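Long-range contacts in Ika8 (PDB 6G6O), which is a computationally designed eight-bladed beta-propeller of the WD40 type, with no assigned natural function: residues H174-T179 / A192-I197; E137-Q142 / G151-T156; L221-N226 / W240-G245. One frame throughout, in Å; residues are numbered along the deposited sequence.

Contact 1: H174-T179 / A192-I197; sequences HQSAIT and AADGTI
His174 and Thr196 meet in a polar network that resembles the Asp-His-Ser/Thr-Trp hydrogen-bond network of WD40 repeats, with Asp194, Thr196, His174 and Ser190 as members here. The loop leading into the innermost strand, 178-184, packs against the turn between strands 187-192 and 197-201 of the same blade.

Side-chain hydrogen bonds come first. His174 ND1 donates to Thr196 OG1 over 3.1 Å, nearly straight at 164° and in the plane of the imidazole. The ring's other nitrogen, NE2, is hydrogen-bonded to Ser190, fixing the ring's rotation from both ends. Thr196 OG1 lies between its backbone N and carbonyl carbon (chi1 59°), where it faces both His174 ND1 and Asp194 OD1, and it donates to the latter at 2.7 Å. The same carboxylate oxygen accepts from Thr196 N, which makes an Asx turn, and both donors come from one face of the carboxylate. A donor and acceptor in one group suits Thr196 to this relay, while the negative charge of Asp194 may in turn polarise its hydroxyl.

The backbones are joined where Ala193 N donates to Ala177 O over 2.8 Å, beside the antiparallel non-hydrogen-bonded pair Ile178-Ala192. Ala192 to Gly195 form a type I beta turn, and Gly195 has positive phi (92°), a conformation glycine adopts readily.

Van der Waals contacts fill in between. The small methyl of Ala192 lies against the histidine, obliquely to its ring, CB 3.3 Å from ND1. Thr179 turns CG2 toward the turn, an apolar contact 3.9 Å from Ala193 CB, and Ser176 CB sits 3.3 Å from Asp194 OD2.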
loop_
_atom_site.group_PDB
_atom_site.type_symbol
_atom_site.label_atom_id
_atom_site.label_comp_id
_atom_site.label_asym_id
_atom_site.label_seq_id
_atom_site.Cartn_x
_atom_site.Cartn_y
_atom_site.Cartn_z
ATOM N N HIS A 174 -13.771 -9.821 9.224
ATOM C CA HIS A 174 -14.884 -9.247 8.487
ATOM C C HIS A 174 -15.550 -10.316 7.630
ATOM O O HIS A 174 -15.034 -11.423 7.459
ATOM C CB HIS A 174 -14.416 -8.086 7.600
ATOM C CG HIS A 174 -13.717 -6.992 8.348
ATOM N ND1 HIS A 174 -14.203 -5.704 8.405
ATOM C CD2 HIS A 174 -12.570 -6.994 9.066
ATOM C CE1 HIS A 174 -13.385 -4.960 9.127
ATOM N NE2 HIS A 174 -12.386 -5.719 9.540
ATOM N N GLN A 175 -16.715 -9.968 7.091
ATOM C CA GLN A 175 -17.395 -10.785 6.099
ATOM C C GLN A 175 -17.059 -10.366 4.673
ATOM O O GLN A 175 -17.737 -10.797 3.735
ATOM C CB GLN A 175 -18.911 -10.728 6.307
ATOM C CG GLN A 175 -19.363 -10.956 7.738
ATOM C CD GLN A 175 -20.863 -10.796 7.902
ATOM O OE1 GLN A 175 -21.646 -11.352 7.131
ATOM N NE2 GLN A 175 -21.270 -10.029 8.908
ATOM N N SER A 176 -16.036 -9.533 4.492
ATOM C CA SER A 176 -15.648 -9.048 3.177
ATOM C C SER A 176 -14.135 -8.916 3.121
ATOM O O SER A 176 -13.461 -8.817 4.149
ATOM C CB SER A 176 -16.310 -7.704 2.851
ATOM O OG SER A 176 -16.034 -7.308 1.520
ATOM N N ALA A 177 -13.611 -8.899 1.896
ATOM C CA ALA A 177 -12.170 -8.853 1.685
ATOM C C ALA A 177 -11.551 -7.647 2.379
ATOM O O ALA A 177 -12.078 -6.534 2.318
ATOM C CB ALA A 177 -11.859 -8.815 0.189
ATOM N N ILE A 178 -10.425 -7.882 3.051
ATOM C CA ILE A 178 -9.714 -6.809 3.730
ATOM C C ILE A 178 -9.016 -5.937 2.697
ATOM O O ILE A 178 -8.317 -6.440 1.809
ATOM C CB ILE A 178 -8.706 -7.382 4.737
ATOM C CG1 ILE A 178 -9.393 -8.371 5.680
ATOM C CG2 ILE A 178 -8.037 -6.263 5.516
ATOM C CD1 ILE A 178 -10.550 -7.780 6.442
ATOM N N THR A 179 -9.204 -4.623 2.805
ATOM C CA THR A 179 -8.541 -3.677 1.916
ATOM C C THR A 179 -7.351 -2.986 2.568
ATOM O O THR A 179 -6.346 -2.737 1.897
ATOM C CB THR A 179 -9.536 -2.623 1.417
ATOM O OG1 THR A 179 -9.976 -1.815 2.514
ATOM C CG2 THR A 179 -10.740 -3.292 0.773
ATOM N N ALA A 192 -12.727 -3.455 5.551
ATOM C CA ALA A 192 -13.104 -4.415 4.526
ATOM C C ALA A 192 -13.744 -3.699 3.344
ATOM O O ALA A 192 -14.127 -2.530 3.421
ATOM C CB ALA A 192 -14.057 -5.472 5.095
ATOM N N ALA A 193 -13.866 -4.436 2.239
ATOM C CA ALA A 193 -14.375 -3.878 0.992
ATOM C C ALA A 193 -15.840 -3.469 1.066
ATOM O O ALA A 193 -16.303 -2.744 0.179
ATOM C CB ALA A 193 -14.178 -4.881 -0.146
ATOM N N ASP A 194 -16.579 -3.906 2.084
ATOM C CA ASP A 194 -17.989 -3.564 2.216
ATOM C C ASP A 194 -18.213 -2.266 2.980
ATOM O O ASP A 194 -19.362 -1.927 3.278
ATOM C CB ASP A 194 -18.752 -4.705 2.897
ATOM C CG ASP A 194 -18.102 -5.155 4.193
ATOM O OD1 ASP A 194 -17.148 -4.492 4.648
ATOM O OD2 ASP A 194 -18.545 -6.178 4.756
ATOM N N GLY A 195 -17.147 -1.536 3.302
ATOM C CA GLY A 195 -17.259 -0.296 4.034
ATOM C C GLY A 195 -17.141 -0.424 5.536
ATOM O O GLY A 195 -17.026 0.600 6.219
ATOM N N THR A 196 -17.161 -1.640 6.074
ATOM C CA THR A 196 -17.083 -1.818 7.516
ATOM C C THR A 196 -15.673 -1.535 8.019
ATOM O O THR A 196 -14.682 -1.835 7.349
ATOM C CB THR A 196 -17.499 -3.238 7.907
ATOM O OG1 THR A 196 -16.642 -4.187 7.262
ATOM C CG2 THR A 196 -18.940 -3.503 7.501
ATOM N N ILE A 197 -15.590 -0.948 9.210
ATOM C CA ILE A 197 -14.323 -0.672 9.874
ATOM C C ILE A 197 -14.416 -1.210 11.293
ATOM O O ILE A 197 -15.339 -0.856 12.036
ATOM C CB ILE A 197 -13.992 0.833 9.877
ATOM C CG1 ILE A 197 -13.507 1.276 8.492
ATOM C CG2 ILE A 197 -12.954 1.155 10.947
ATOM C CD1 ILE A 197 -12.018 1.124 8.277
HETATM O O HOH W 1 -17.897 -7.773 7.355
#

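Contact 2: E137-Q142 / G151-T156; sequences EVTALQ and GAKDGT
Thr139 lays its methyl CG2 alongside the lysine chain of Lys153, 3.9 Å from CG. With CG2 anti to the carbonyl carbon and OG1 between the backbone N and that carbon (chi1 62°), the apolar branch faces Lys153 and the hydroxyl points to Ile178 O of the next blade, a probable hydrogen bond whose modelled length is doubtful. A beta-branched residue with one apolar and one polar arm thus serves two neighbours. Beyond it, CB of Glu137 comes 4.2 Å from CB of Lys153. Their charged ends do not touch, though the opposite charges may attract weakly.

The backbones run antiparallel as the two inner strands of a WD40 propeller blade, 138-144 and 147-152, and their register shifts by one at a classic beta bulge: Thr139 and Ala140 both face Gly151. Gly151 O accepts from Thr139 N at 2.9 Å, with the donor well above the carbonyl plane, and only weakly from Ala140 N. In return Gly151 N donates almost straight (173°) to Ala140 O. On the Glu137 side of the bulge, Lys153 N reaches Glu137 O at 2.8 Å.

Val138 and Ala152 share one face of the sheet, and Val138 brings CG1 to 3.3 Å from Gly151 O, the branch being anti to its own backbone N. On the other face Ala140 packs against Ile178 and Leu181. After the strand a type I turn, Ala152 to Gly155, carries an Asx turn in which Asp154 OD1 takes both N and OG1 of Thr156; Thr156 OG1 is also hydrogen-bonded to His134 ND1.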
loop_
_atom_site.group_PDB
_atom_site.type_symbol
_atom_site.label_atom_id
_atom_site.label_comp_id
_atom_site.label_asym_id
_atom_site.label_seq_id
_atom_site.Cartn_x
_atom_site.Cartn_y
_atom_site.Cartn_z
ATOM N N GLU A 137 -6.302 -15.303 -0.424
ATOM C CA GLU A 137 -5.283 -14.374 -0.895
ATOM C C GLU A 137 -5.044 -13.272 0.127
ATOM O O GLU A 137 -5.979 -12.578 0.537
ATOM C CB GLU A 137 -5.708 -13.775 -2.233
ATOM C CG GLU A 137 -4.701 -12.811 -2.824
ATOM C CD GLU A 137 -5.155 -12.247 -4.151
ATOM O OE1 GLU A 137 -5.039 -11.018 -4.343
ATOM O OE2 GLU A 137 -5.632 -13.032 -4.997
ATOM N N VAL A 138 -3.788 -13.119 0.544
ATOM C CA VAL A 138 -3.423 -12.046 1.461
ATOM C C VAL A 138 -3.537 -10.716 0.728
ATOM O O VAL A 138 -2.862 -10.487 -0.282
ATOM C CB VAL A 138 -2.008 -12.256 2.015
ATOM C CG1 VAL A 138 -1.679 -11.190 3.047
ATOM C CG2 VAL A 138 -1.870 -13.649 2.612
ATOM N N THR A 139 -4.396 -9.831 1.234
ATOM C CA THR A 139 -4.613 -8.536 0.611
ATOM C C THR A 139 -3.976 -7.375 1.359
ATOM O O THR A 139 -3.778 -6.315 0.759
ATOM C CB THR A 139 -6.115 -8.260 0.458
ATOM O OG1 THR A 139 -6.730 -8.217 1.752
ATOM C CG2 THR A 139 -6.777 -9.343 -0.379
ATOM N N ALA A 140 -3.643 -7.545 2.637
ATOM C CA ALA A 140 -3.063 -6.474 3.433
ATOM C C ALA A 140 -1.994 -7.043 4.353
ATOM O O ALA A 140 -2.093 -8.182 4.816
ATOM C CB ALA A 140 -4.131 -5.740 4.254
ATOM N N LEU A 141 -0.971 -6.233 4.621
ATOM C CA LEU A 141 0.169 -6.670 5.426
ATOM C C LEU A 141 0.773 -5.455 6.116
ATOM O O LEU A 141 1.370 -4.602 5.454
ATOM C CB LEU A 141 1.213 -7.371 4.561
ATOM C CG LEU A 141 1.402 -8.882 4.705
ATOM C CD1 LEU A 141 2.791 -9.278 4.231
ATOM C CD2 LEU A 141 1.179 -9.328 6.140
ATOM N N GLN A 142 0.628 -5.384 7.436
ATOM C CA GLN A 142 1.281 -4.366 8.247
ATOM C C GLN A 142 2.180 -5.054 9.262
ATOM O O GLN A 142 1.757 -6.002 9.931
ATOM C CB GLN A 142 0.259 -3.473 8.955
ATOM C CG GLN A 142 -0.557 -2.598 8.014
ATOM C CD GLN A 142 0.301 -1.661 7.182
ATOM O OE1 GLN A 142 1.359 -1.209 7.621
ATOM N NE2 GLN A 142 -0.155 -1.366 5.969
ATOM N N GLY A 151 -4.207 -9.418 6.537
ATOM C CA GLY A 151 -5.584 -9.560 6.126
ATOM C C GLY A 151 -5.666 -10.345 4.832
ATOM O O GLY A 151 -4.698 -10.447 4.080
ATOM N N ALA A 152 -6.845 -10.907 4.583
ATOM C CA ALA A 152 -7.032 -11.798 3.447
ATOM C C ALA A 152 -8.331 -11.466 2.731
ATOM O O ALA A 152 -9.174 -10.717 3.232
ATOM C CB ALA A 152 -7.020 -13.269 3.880
ATOM N N LYS A 153 -8.489 -12.055 1.544
ATOM C CA LYS A 153 -9.638 -11.795 0.688
ATOM C C LYS A 153 -10.946 -12.331 1.258
ATOM O O LYS A 153 -12.012 -11.963 0.752
ATOM C CB LYS A 153 -9.398 -12.402 -0.695
ATOM C CG LYS A 153 -9.746 -11.484 -1.852
ATOM C CD LYS A 153 -9.604 -12.207 -3.178
ATOM C CE LYS A 153 -10.695 -13.249 -3.349
ATOM N NZ LYS A 153 -10.522 -14.062 -4.585
ATOM N N ASP A 154 -10.898 -13.185 2.279
ATOM C CA ASP A 154 -12.103 -13.745 2.876
ATOM C C ASP A 154 -12.550 -13.000 4.124
ATOM O O ASP A 154 -13.545 -13.393 4.741
ATOM C CB ASP A 154 -11.897 -15.230 3.204
ATOM C CG ASP A 154 -10.676 -15.480 4.072
ATOM O OD1 ASP A 154 -10.055 -14.504 4.542
ATOM O OD2 ASP A 154 -10.330 -16.663 4.279
ATOM N N GLY A 155 -11.845 -11.940 4.513
ATOM C CA GLY A 155 -12.211 -11.163 5.676
ATOM C C GLY A 155 -11.487 -11.532 6.950
ATOM O O GLY A 155 -11.734 -10.901 7.983
ATOM N N THR A 156 -10.606 -12.527 6.912
ATOM C CA THR A 156 -9.878 -12.939 8.102
ATOM C C THR A 156 -8.711 -11.997 8.369
ATOM O O THR A 156 -8.056 -11.514 7.441
ATOM C CB THR A 156 -9.366 -14.371 7.947
ATOM O OG1 THR A 156 -8.594 -14.475 6.745
ATOM C CG2 THR A 156 -10.530 -15.346 7.879
#

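Contact 3: L221-N226 / W240-G245; sequences LQFKDN and WYIGTG
Asn226 and Ile242 meet on one face of the propeller, in a WD40-like blade, opposite the face that carries the turns Ala192-Gly195 and Ala152-Gly155. The tight loop at Asp225-Asn226, which turns strand 218-224 into 227-232, here meets the chain as it leaves strand 237-241. Ile242 N donates to Asn226 O at 2.7 Å with an angle of 162°, carrying the pairing of the second and third strands past their ends.

The torsions of the side chains decide the rest. Tyr241 holds CG anti to its backbone N (chi1 -163°), which lays the phenol beside Asn226, both side chains pointing the same way. CE1 of the ring is 3.6 Å from Asn226 CB, and the amide stands nearly perpendicular to the ring. Tyr241 thus offers a broad apolar flank to the Asn226 methylene, while its OH lies 3.5 Å from Asn226 ND2.

Ile242 turns inward instead. Its extended outer arm brings CD1 to 3.7 Å from Asn226 CA, across the loop backbone, and on to Phe223 CD1 at 4.1 Å. There the two side chains cross at about a right angle. Phe223 also packs on Ile197 of the preceding blade, and Ile242 on Val228 and Val199, an apolar corner in keeping with isoleucine and phenylalanine.

Trp240, the tryptophan at the WD position, followed here by Tyr241, is buried further in. It meets His214 edge-to-face, while its NE1 makes a weak bond with Ser230. The chain then turns back: at Gly245 the backbone N donates to Tyr241 O over 2.8 Å, with CA placed at the edge of the Trp240 ring, in its plane.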
loop_
_atom_site.group_PDB
_atom_site.type_symbol
_atom_site.label_atom_id
_atom_site.label_comp_id
_atom_site.label_asym_id
_atom_site.label_seq_id
_atom_site.Cartn_x
_atom_site.Cartn_y
_atom_site.Cartn_z
ATOM N N LEU A 221 -8.297 2.457 1.118
ATOM C CA LEU A 221 -8.360 2.904 2.500
ATOM C C LEU A 221 -7.010 3.465 2.916
ATOM O O LEU A 221 -5.972 3.144 2.333
ATOM C CB LEU A 221 -8.756 1.768 3.453
ATOM C CG LEU A 221 -10.234 1.416 3.590
ATOM C CD1 LEU A 221 -10.417 0.448 4.737
ATOM C CD2 LEU A 221 -11.064 2.661 3.811
ATOM N N GLN A 222 -7.039 4.307 3.945
ATOM C CA GLN A 222 -5.821 4.875 4.505
ATOM C C GLN A 222 -6.060 5.196 5.972
ATOM O O GLN A 222 -7.089 5.780 6.321
ATOM C CB GLN A 222 -5.394 6.133 3.741
ATOM C CG GLN A 222 -3.920 6.464 3.874
ATOM C CD GLN A 222 -3.064 5.726 2.868
ATOM O OE1 GLN A 222 -3.576 5.093 1.945
ATOM N NE2 GLN A 222 -1.750 5.805 3.042
ATOM N N PHE A 223 -5.113 4.805 6.823
ATOM C CA PHE A 223 -5.191 5.041 8.259
ATOM C C PHE A 223 -4.012 5.901 8.684
ATOM O O PHE A 223 -2.854 5.526 8.464
ATOM C CB PHE A 223 -5.193 3.725 9.040
ATOM C CG PHE A 223 -6.314 2.798 8.670
ATOM C CD1 PHE A 223 -7.585 2.989 9.183
ATOM C CD2 PHE A 223 -6.093 1.729 7.820
ATOM C CE1 PHE A 223 -8.616 2.136 8.848
ATOM C CE2 PHE A 223 -7.121 0.875 7.482
ATOM C CZ PHE A 223 -8.384 1.078 7.997
ATOM N N LYS A 224 -4.306 7.050 9.284
ATOM C CA LYS A 224 -3.291 7.902 9.900
ATOM C C LYS A 224 -3.861 8.375 11.227
ATOM O O LYS A 224 -4.816 9.158 11.246
ATOM C CB LYS A 224 -2.923 9.083 9.001
ATOM C CG LYS A 224 -1.555 9.684 9.294
ATOM C CD LYS A 224 -1.282 10.887 8.404
ATOM C CE LYS A 224 -1.652 12.188 9.098
ATOM N NZ LYS A 224 -0.624 12.601 10.094
ATOM N N ASP A 225 -3.282 7.894 12.325
ATOM C CA ASP A 225 -3.818 8.099 13.677
ATOM C C ASP A 225 -5.215 7.480 13.693
ATOM O O ASP A 225 -5.378 6.347 13.213
ATOM C CB ASP A 225 -3.736 9.575 14.052
ATOM C CG ASP A 225 -2.312 10.098 14.047
ATOM O OD1 ASP A 225 -1.484 9.573 14.821
ATOM O OD2 ASP A 225 -2.019 11.030 13.268
ATOM N N ASN A 226 -6.238 8.163 14.208
ATOM C CA ASN A 226 -7.576 7.597 14.325
ATOM C C ASN A 226 -8.524 8.103 13.241
ATOM O O ASN A 226 -9.736 8.187 13.467
ATOM C CB ASN A 226 -8.157 7.891 15.708
ATOM C CG ASN A 226 -7.199 7.544 16.829
ATOM O OD1 ASN A 226 -6.617 6.459 16.854
ATOM N ND2 ASN A 226 -7.028 8.468 17.767
ATOM N N TRP A 240 -13.468 10.223 8.140
ATOM C CA TRP A 240 -14.265 10.024 9.341
ATOM C C TRP A 240 -13.390 9.460 10.451
ATOM O O TRP A 240 -12.290 8.957 10.212
ATOM C CB TRP A 240 -15.476 9.116 9.076
ATOM C CG TRP A 240 -15.186 7.832 8.352
ATOM C CD1 TRP A 240 -14.565 7.684 7.144
ATOM C CD2 TRP A 240 -15.542 6.514 8.781
ATOM N NE1 TRP A 240 -14.498 6.357 6.805
ATOM C CE2 TRP A 240 -15.092 5.617 7.793
ATOM C CE3 TRP A 240 -16.190 6.006 9.909
ATOM C CZ2 TRP A 240 -15.272 4.240 7.901
ATOM C CZ3 TRP A 240 -16.366 4.640 10.014
ATOM C CH2 TRP A 240 -15.910 3.773 9.016
ATOM N N TYR A 241 -13.904 9.555 11.673
ATOM C CA TYR A 241 -13.141 9.243 12.872
ATOM C C TYR A 241 -13.301 7.775 13.249
ATOM O O TYR A 241 -14.396 7.215 13.167
ATOM C CB TYR A 241 -13.590 10.138 14.028
ATOM C CG TYR A 241 -12.624 10.186 15.189
ATOM C CD1 TYR A 241 -11.315 10.616 15.010
ATOM C CD2 TYR A 241 -13.024 9.817 16.466
ATOM C CE1 TYR A 241 -10.430 10.666 16.069
ATOM C CE2 TYR A 241 -12.145 9.865 17.532
ATOM C CZ TYR A 241 -10.849 10.290 17.328
ATOM O OH TYR A 241 -9.970 10.341 18.385
ATOM N N ILE A 242 -12.193 7.162 13.669
ATOM C CA ILE A 242 -12.209 5.753 14.052
ATOM C C ILE A 242 -13.029 5.547 15.320
ATOM O O ILE A 242 -13.733 4.538 15.465
ATOM C CB ILE A 242 -10.764 5.242 14.215
ATOM C CG1 ILE A 242 -10.236 4.704 12.886
ATOM C CG2 ILE A 242 -10.665 4.185 15.298
ATOM C CD1 ILE A 242 -8.759 4.389 12.894
ATOM N N GLY A 243 -12.971 6.504 16.248
ATOM C CA GLY A 243 -13.610 6.313 17.540
ATOM C C GLY A 243 -15.125 6.269 17.465
ATOM O O GLY A 243 -15.759 5.426 18.104
ATOM N N THR A 244 -15.728 7.173 16.693
ATOM C CA THR A 244 -17.178 7.298 16.656
ATOM C C THR A 244 -17.802 6.995 15.304
ATOM O O THR A 244 -19.026 6.833 15.235
ATOM C CB THR A 244 -17.603 8.712 17.081
ATOM O OG1 THR A 244 -16.657 9.666 16.584
ATOM C CG2 THR A 244 -17.673 8.811 18.596
ATOM N N GLY A 245 -17.016 6.909 14.235
ATOM C CA GLY A 245 -17.572 6.737 12.914
ATOM C C GLY A 245 -18.131 7.997 12.293
ATOM O O GLY A 245 -18.589 7.950 11.145
#

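The three contacts sit in three successive blades of the propeller, closing one after another along the chain. Contacts 1 and 2 lie at overlapping positions in their blades, with centres 10 Å apart, and they touch through a probable hydrogen bond, His174 N to Gly155 O at 2.6 Å, and through packing of Ala177 CB 3.2 Å from Lys153 O. Contact 3 lies in the blade beyond contact 1, centres 15 Å apart, and meets it through apolar side chains, with Ile197 CG1 3.5 Å from Trp240 CZ2 and Ile197 CD1 3.6 Å from Phe223 CE1. Contacts 2 and 3 do not touch, their nearest atoms being about 7 Å apart, so contact 1 bridges them.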